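Local coordinates for protein Mannose/sialic acid-binding lectin (Polygonatum cyrtonema, PDB 3A0D) that binds methyl alpha-D-mannopyranoside and probably serves as a carbohydrate-binding lectin, this chain being its bulb-type lectin domain, at residues L57-N62 and E82-L87; L16-S21 and L87-D92. All coordinates share one frame; numbering follows the deposited sequence.

Contact 1: L57-N62 and E82-L87. With MMA (methyl alpha-D-mannopyranoside), chain B; SO4 (sulfate ion), chain D.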
loop_
_atom_site.group_PDB
_atom_site.type_symbol
_atom_site.label_atom_id
_atom_site.label_comp_id
_atom_site.label_asym_id
_atom_site.label_seq_id
_atom_site.Cartn_x
_atom_site.Cartn_y
_atom_site.Cartn_z
ATOM N N LEU A 57 -6.556 5.473 9.843
ATOM C CA LEU A 57 -6.063 4.122 10.108
ATOM C C LEU A 57 -5.142 4.282 11.314
ATOM O O LEU A 57 -4.193 5.070 11.277
ATOM C CB LEU A 57 -5.262 3.567 8.924
ATOM C CG LEU A 57 -4.650 2.179 9.173
ATOM C CD1 LEU A 57 -5.762 1.167 9.455
ATOM C CD2 LEU A 57 -3.821 1.746 7.972
ATOM N N HIS A 58 -5.424 3.534 12.375
ATOM C CA HIS A 58 -4.652 3.611 13.613
ATOM C C HIS A 58 -3.451 2.677 13.663
ATOM O O HIS A 58 -3.407 1.672 12.950
ATOM C CB HIS A 58 -5.579 3.328 14.797
ATOM C CG HIS A 58 -6.625 4.377 14.999
ATOM N ND1 HIS A 58 -6.447 5.453 15.844
ATOM C CD2 HIS A 58 -7.835 4.553 14.416
ATOM C CE1 HIS A 58 -7.501 6.246 15.772
ATOM N NE2 HIS A 58 -8.358 5.723 14.911
ATOM N N ASN A 59 -2.484 3.006 14.517
ATOM C CA ASN A 59 -1.288 2.187 14.647
ATOM C C ASN A 59 -1.557 0.809 15.250
ATOM O O ASN A 59 -0.627 0.030 15.458
ATOM C CB ASN A 59 -0.209 2.911 15.463
ATOM C CG ASN A 59 0.437 4.053 14.693
ATOM O OD1 ASN A 59 0.554 3.997 13.469
ATOM N ND2 ASN A 59 0.872 5.089 15.409
ATOM N N ASN A 60 -2.818 0.501 15.531
ATOM C CA ASN A 60 -3.145 -0.813 16.074
ATOM C C ASN A 60 -3.985 -1.595 15.060
ATOM O O ASN A 60 -4.419 -2.714 15.328
ATOM C CB ASN A 60 -3.875 -0.682 17.423
ATOM C CG ASN A 60 -5.342 -0.341 17.271
ATOM O OD1 ASN A 60 -5.750 0.316 16.314
ATOM N ND2 ASN A 60 -6.146 -0.776 18.235
ATOM N N GLY A 61 -4.203 -0.995 13.888
ATOM C CA GLY A 61 -4.960 -1.659 12.838
ATOM C C GLY A 61 -6.425 -1.285 12.687
ATOM O O GLY A 61 -7.078 -1.699 11.727
ATOM N N ASN A 62 -6.956 -0.499 13.614
ATOM C CA ASN A 62 -8.361 -0.118 13.537
ATOM C C ASN A 62 -8.581 1.027 12.546
ATOM O O ASN A 62 -7.882 2.041 12.591
ATOM C CB ASN A 62 -8.872 0.271 14.929
ATOM C CG ASN A 62 -10.386 0.341 14.998
ATOM O OD1 ASN A 62 -11.081 -0.405 14.307
ATOM N ND2 ASN A 62 -10.906 1.224 15.847
ATOM N N GLU A 82 0.004 -3.085 18.805
ATOM C CA GLU A 82 0.448 -1.718 18.569
ATOM C C GLU A 82 1.696 -1.783 17.690
ATOM O O GLU A 82 2.673 -2.447 18.038
ATOM C CB GLU A 82 0.777 -1.056 19.910
ATOM C CG GLU A 82 1.029 0.437 19.849
ATOM C CD GLU A 82 -0.140 1.205 19.262
ATOM O OE1 GLU A 82 -1.305 0.814 19.510
ATOM O OE2 GLU A 82 0.111 2.210 18.566
ATOM N N ASP A 83 1.659 -1.100 16.550
ATOM C CA ASP A 83 2.784 -1.101 15.618
ATOM C C ASP A 83 2.485 -0.081 14.515
ATOM O O ASP A 83 2.355 1.112 14.782
ATOM C CB ASP A 83 2.941 -2.504 15.017
ATOM C CG ASP A 83 4.308 -2.727 14.408
ATOM O OD1 ASP A 83 4.390 -3.036 13.198
ATOM O OD2 ASP A 83 5.306 -2.592 15.146
ATOM N N HIS A 84 2.389 -0.559 13.279
ATOM C CA HIS A 84 2.063 0.286 12.134
ATOM C C HIS A 84 1.355 -0.555 11.082
ATOM O O HIS A 84 1.689 -1.722 10.873
ATOM C CB HIS A 84 3.316 0.931 11.534
ATOM C CG HIS A 84 3.817 2.107 12.312
ATOM N ND1 HIS A 84 4.770 1.993 13.300
ATOM C CD2 HIS A 84 3.453 3.411 12.288
ATOM C CE1 HIS A 84 4.971 3.176 13.853
ATOM N NE2 HIS A 84 4.182 4.054 13.258
ATOM N N TYR A 85 0.364 0.041 10.429
ATOM C CA TYR A 85 -0.407 -0.665 9.415
ATOM C C TYR A 85 -0.611 0.196 8.181
ATOM O O TYR A 85 -0.242 1.371 8.159
ATOM C CB TYR A 85 -1.769 -1.074 9.983
ATOM C CG TYR A 85 -1.675 -2.001 11.175
ATOM C CD1 TYR A 85 -1.241 -1.536 12.417
ATOM C CD2 TYR A 85 -1.981 -3.356 11.050
ATOM C CE1 TYR A 85 -1.109 -2.398 13.502
ATOM C CE2 TYR A 85 -1.854 -4.224 12.124
ATOM C CZ TYR A 85 -1.416 -3.741 13.346
ATOM O OH TYR A 85 -1.260 -4.612 14.400
ATOM N N VAL A 86 -1.202 -0.400 7.154
ATOM C CA VAL A 86 -1.461 0.311 5.913
ATOM C C VAL A 86 -2.798 -0.129 5.323
ATOM O O VAL A 86 -3.201 -1.288 5.466
ATOM C CB VAL A 86 -0.339 0.049 4.871
ATOM C CG1 VAL A 86 -0.435 -1.376 4.345
ATOM C CG2 VAL A 86 -0.431 1.053 3.733
ATOM N N LEU A 87 -3.485 0.818 4.692
ATOM C CA LEU A 87 -4.760 0.570 4.030
ATOM C C LEU A 87 -4.430 0.706 2.550
ATOM O O LEU A 87 -3.827 1.695 2.139
ATOM C CB LEU A 87 -5.791 1.629 4.417
ATOM C CG LEU A 87 -7.075 1.563 3.584
ATOM C CD1 LEU A 87 -7.822 0.267 3.899
ATOM C CD2 LEU A 87 -7.939 2.776 3.872
HETATM C C1 MMA B . 8.087 4.466 10.423
HETATM C C2 MMA B . 6.955 4.858 9.432
HETATM C C3 MMA B . 5.861 3.772 9.476
HETATM C C4 MMA B . 6.494 2.432 9.068
HETATM C C5 MMA B . 7.634 2.102 10.053
HETATM C C6 MMA B . 8.289 0.778 9.631
HETATM C C7 MMA B . 8.629 4.075 12.687
HETATM O O1 MMA B . 7.562 4.412 11.775
HETATM O O2 MMA B . 7.492 4.927 8.099
HETATM O O3 MMA B . 4.813 4.109 8.558
HETATM O O4 MMA B . 5.503 1.404 9.114
HETATM O O5 MMA B . 8.642 3.160 10.027
HETATM O O6 MMA B . 9.355 0.454 10.522
HETATM S S SO4 D . 4.239 7.039 14.973
HETATM O O1 SO4 D . 5.556 6.443 14.676
HETATM O O2 SO4 D . 3.857 6.712 16.360
HETATM O O3 SO4 D . 4.313 8.503 14.812
HETATM O O4 SO4 D . 3.230 6.502 14.041
HETATM O O HOH W 1 0.522 4.914 18.326
#
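N59 and H84 grip one oxygen of a bound sulfate together: H84 NE2 gives its hydrogen to O4 at 2.7 Å, and N59 ND2 reaches the same atom at 3.1 Å. The two side chains reach the anion alongside each other, amide and imidazole planes 61° apart; the other end of the amide, N59 OD1, accepts from S6 OG. Sulfate, probably from the crystallisation liquor, thus occupies a spot on a bulb-type lectin domain, the beta-prism II fold, where the type I turn H58-G61 between strands 54-57 and 63-66 meets the chain entering strand 86-89. A backbone bond joins them, D83 N to N59 O at 2.8 Å. That carbonyl oxygen also lies in the plane of the Y85 ring at its edge, 3.2 Å from Y85 CE1. With CG anti to its own carbonyl carbon (chi1 -61°), Y85 is laid against the turn, where G61 CA makes a CH-pi contact 3.7 Å from the ring centroid and 10° off the normal; Y85 OH bonds to K81 O. At the strand end of its segment, L57 CD2 presses on the backbone of strand 86-89, 3.4 Å from V86 C. Over one face of H84 sits O1 of a methyl mannoside that is hydrogen-bonded to Q90, D92, N94 and Y98 of the second subunit. A water bridges N59 ND2 and E82 OE2. Where the turn leads on toward strand 63-66, N60 OD1 accepts from N62 N at 3.1 Å, an Asx turn, the donor standing above the carbonyl plane.

Contact 2: L16-S21 and L87-D92. With MMA (methyl alpha-D-mannopyranoside), chain C; SO4 (sulfate ion), chain E.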
loop_
_atom_site.group_PDB
_atom_site.type_symbol
_atom_site.label_atom_id
_atom_site.label_comp_id
_atom_site.label_asym_id
_atom_site.label_seq_id
_atom_site.Cartn_x
_atom_site.Cartn_y
_atom_site.Cartn_z
ATOM N N LEU A 16 -7.974 7.629 -2.570
ATOM C CA LEU A 16 -6.881 6.775 -2.991
ATOM C C LEU A 16 -7.297 6.391 -4.403
ATOM O O LEU A 16 -8.489 6.244 -4.680
ATOM C CB LEU A 16 -6.789 5.534 -2.096
ATOM C CG LEU A 16 -6.572 5.787 -0.599
ATOM C CD1 LEU A 16 -6.329 4.462 0.108
ATOM C CD2 LEU A 16 -5.383 6.717 -0.388
ATOM N N GLU A 17 -6.336 6.240 -5.303
ATOM C CA GLU A 17 -6.681 5.896 -6.674
ATOM C C GLU A 17 -5.705 4.949 -7.355
ATOM O O GLU A 17 -4.494 5.008 -7.133
ATOM C CB GLU A 17 -6.816 7.176 -7.506
ATOM C CG GLU A 17 -7.954 8.088 -7.046
ATOM C CD GLU A 17 -7.997 9.424 -7.777
ATOM O OE1 GLU A 17 -8.929 10.218 -7.511
ATOM O OE2 GLU A 17 -7.106 9.684 -8.614
ATOM N N VAL A 18 -6.260 4.062 -8.172
ATOM C CA VAL A 18 -5.488 3.104 -8.952
ATOM C C VAL A 18 -6.067 3.229 -10.350
ATOM O O VAL A 18 -7.128 2.687 -10.643
ATOM C CB VAL A 18 -5.672 1.658 -8.455
ATOM C CG1 VAL A 18 -4.921 0.701 -9.368
ATOM C CG2 VAL A 18 -5.156 1.526 -7.039
ATOM N N GLY A 19 -5.371 3.980 -11.197
ATOM C CA GLY A 19 -5.824 4.215 -12.552
ATOM C C GLY A 19 -6.209 2.960 -13.302
ATOM O O GLY A 19 -5.687 1.882 -13.022
ATOM N N PRO A 20 -7.121 3.075 -14.276
ATOM C CA PRO A 20 -7.732 4.362 -14.616
ATOM C C PRO A 20 -9.175 4.486 -14.136
ATOM O O PRO A 20 -9.830 5.495 -14.398
ATOM C CB PRO A 20 -7.654 4.364 -16.128
ATOM C CG PRO A 20 -8.038 2.941 -16.438
ATOM C CD PRO A 20 -7.264 2.124 -15.396
ATOM N N SER A 21 -9.668 3.480 -13.420
ATOM C CA SER A 21 -11.063 3.500 -12.993
ATOM C C SER A 21 -11.396 3.332 -11.513
ATOM O O SER A 21 -12.555 3.472 -11.138
ATOM C CB SER A 21 -11.828 2.432 -13.778
ATOM O OG SER A 21 -11.516 2.503 -15.158
ATOM N N LEU A 87 -3.485 0.818 4.692
ATOM C CA LEU A 87 -4.760 0.570 4.030
ATOM C C LEU A 87 -4.430 0.706 2.550
ATOM O O LEU A 87 -3.827 1.695 2.139
ATOM C CB LEU A 87 -5.791 1.629 4.417
ATOM C CG LEU A 87 -7.075 1.563 3.584
ATOM C CD1 LEU A 87 -7.822 0.267 3.899
ATOM C CD2 LEU A 87 -7.939 2.776 3.872
ATOM N N VAL A 88 -4.829 -0.268 1.744
ATOM C CA VAL A 88 -4.496 -0.222 0.327
ATOM C C VAL A 88 -5.633 -0.518 -0.646
ATOM O O VAL A 88 -6.384 -1.476 -0.465
ATOM C CB VAL A 88 -3.350 -1.220 0.024
ATOM C CG1 VAL A 88 -2.972 -1.161 -1.439
ATOM C CG2 VAL A 88 -2.145 -0.910 0.899
ATOM N N LEU A 89 -5.751 0.322 -1.669
ATOM C CA LEU A 89 -6.732 0.124 -2.736
ATOM C C LEU A 89 -5.877 -0.574 -3.792
ATOM O O LEU A 89 -4.998 0.042 -4.390
ATOM C CB LEU A 89 -7.236 1.459 -3.285
ATOM C CG LEU A 89 -7.898 1.384 -4.666
ATOM C CD1 LEU A 89 -9.082 0.414 -4.636
ATOM C CD2 LEU A 89 -8.348 2.776 -5.090
ATOM N N GLN A 90 -6.131 -1.857 -4.007
ATOM C CA GLN A 90 -5.341 -2.646 -4.941
ATOM C C GLN A 90 -5.797 -2.634 -6.392
ATOM O O GLN A 90 -6.955 -2.332 -6.697
ATOM C CB GLN A 90 -5.270 -4.087 -4.431
ATOM C CG GLN A 90 -4.675 -4.187 -3.031
ATOM C CD GLN A 90 -4.546 -5.615 -2.528
ATOM O OE1 GLN A 90 -3.765 -5.886 -1.617
ATOM N NE2 GLN A 90 -5.318 -6.530 -3.110
ATOM N N GLN A 91 -4.877 -2.964 -7.292
ATOM C CA GLN A 91 -5.210 -3.007 -8.707
ATOM C C GLN A 91 -6.212 -4.117 -8.986
ATOM O O GLN A 91 -6.848 -4.121 -10.035
ATOM C CB GLN A 91 -3.958 -3.187 -9.573
ATOM C CG GLN A 91 -2.809 -3.901 -8.911
ATOM C CD GLN A 91 -2.146 -3.058 -7.844
ATOM O OE1 GLN A 91 -2.656 -2.927 -6.731
ATOM N NE2 GLN A 91 -1.004 -2.469 -8.183
ATOM N N ASP A 92 -6.357 -5.059 -8.054
ATOM C CA ASP A 92 -7.333 -6.129 -8.242
ATOM C C ASP A 92 -8.681 -5.649 -7.701
ATOM O O ASP A 92 -9.648 -6.406 -7.632
ATOM C CB ASP A 92 -6.875 -7.433 -7.557
ATOM C CG ASP A 92 -6.972 -7.388 -6.036
ATOM O OD1 ASP A 92 -7.103 -6.293 -5.456
ATOM O OD2 ASP A 92 -6.900 -8.473 -5.416
HETATM C C1 MMA C . -7.528 -11.538 -2.051
HETATM C C2 MMA C . -6.505 -10.555 -2.687
HETATM C C3 MMA C . -5.342 -10.342 -1.697
HETATM C C4 MMA C . -5.915 -9.756 -0.397
HETATM C C5 MMA C . -6.951 -10.742 0.178
HETATM C C6 MMA C . -7.549 -10.146 1.462
HETATM C C7 MMA C . -7.866 -13.733 -1.252
HETATM O O1 MMA C . -6.897 -12.823 -1.816
HETATM O O2 MMA C . -7.147 -9.291 -2.932
HETATM O O3 MMA C . -4.392 -9.428 -2.260
HETATM O O4 MMA C . -4.858 -9.562 0.544
HETATM O O5 MMA C . -8.025 -10.963 -0.788
HETATM O O6 MMA C . -8.519 -11.038 2.009
HETATM S S SO4 E . -1.938 5.258 -11.034
HETATM O O1 SO4 E . -3.346 5.501 -10.679
HETATM O O2 SO4 E . -1.088 5.728 -9.927
HETATM O O3 SO4 E . -1.720 3.815 -11.271
HETATM O O4 SO4 E . -1.608 6.010 -12.259
#
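Strands 16-18 and 87-89 run roughly the same way, their axes at 39° and 7.4 Å apart at closest approach, and no hydrogen bond links the two segments. Apolar side chains make the contact, against one another and against backbone. V18, with CG1 anti to the backbone N (chi1 176°), spreads its two methyls over different neighbours: CG2 packs on L89 CG at 3.6 Å and lies tight against the L89 carbonyl oxygen, which accepts from N2 ND2, while CG1 rests on Q91 CA at 3.8 Å. L89 in turn sends CD2 back to L16 O, 3.5 Å away. L16 lies between the two leucines of the other strand, its CB by L89 CB and its CD1 toward L87 CD2. In this beta-prism II fold the contact joins two sheets: strand 15-18 edges one and 86-89 is central in another; L87 and L89 also touch L55 and L34. Just past strand 86-89, Q90 and D92 begin the QxDxNxVxY mannose-binding signature of this family, completed by V96 and by N94 and Y98, which also bind the sugar. Q90 NE2 donates to O3 of methyl mannoside at 3.2 Å and to D92 OD1 at 3.0 Å, its OE1 being held by Y98 OH, and D92 OD2 accepts from sugar O2 at 2.6 Å. Beyond strand 15-18, G19 N donates at 2.6 Å to O1 of a sulfate, probably from the crystallisation liquor, that V1 N of the second subunit also binds.

How the contacts relate
Strand 86-89 is the common element: contact 1 lies at its entrance and contact 2 at its exit, their centres 19 Å apart, with L87 shared between them. In sequence, contact 2 brings together segments that bracket both segments of contact 1. The sugar beside H84 occupies the second subunit's copy of the very pocket that Q90 and D92 line in contact 2, so across the dimer each end of this strand borders a bound methyl mannoside. Both contacts also touch the second subunit, V86 packing on its Y98 and V88 on its S3. The shared L87 meanwhile faces inward, meeting a leucine of each contact's other segment.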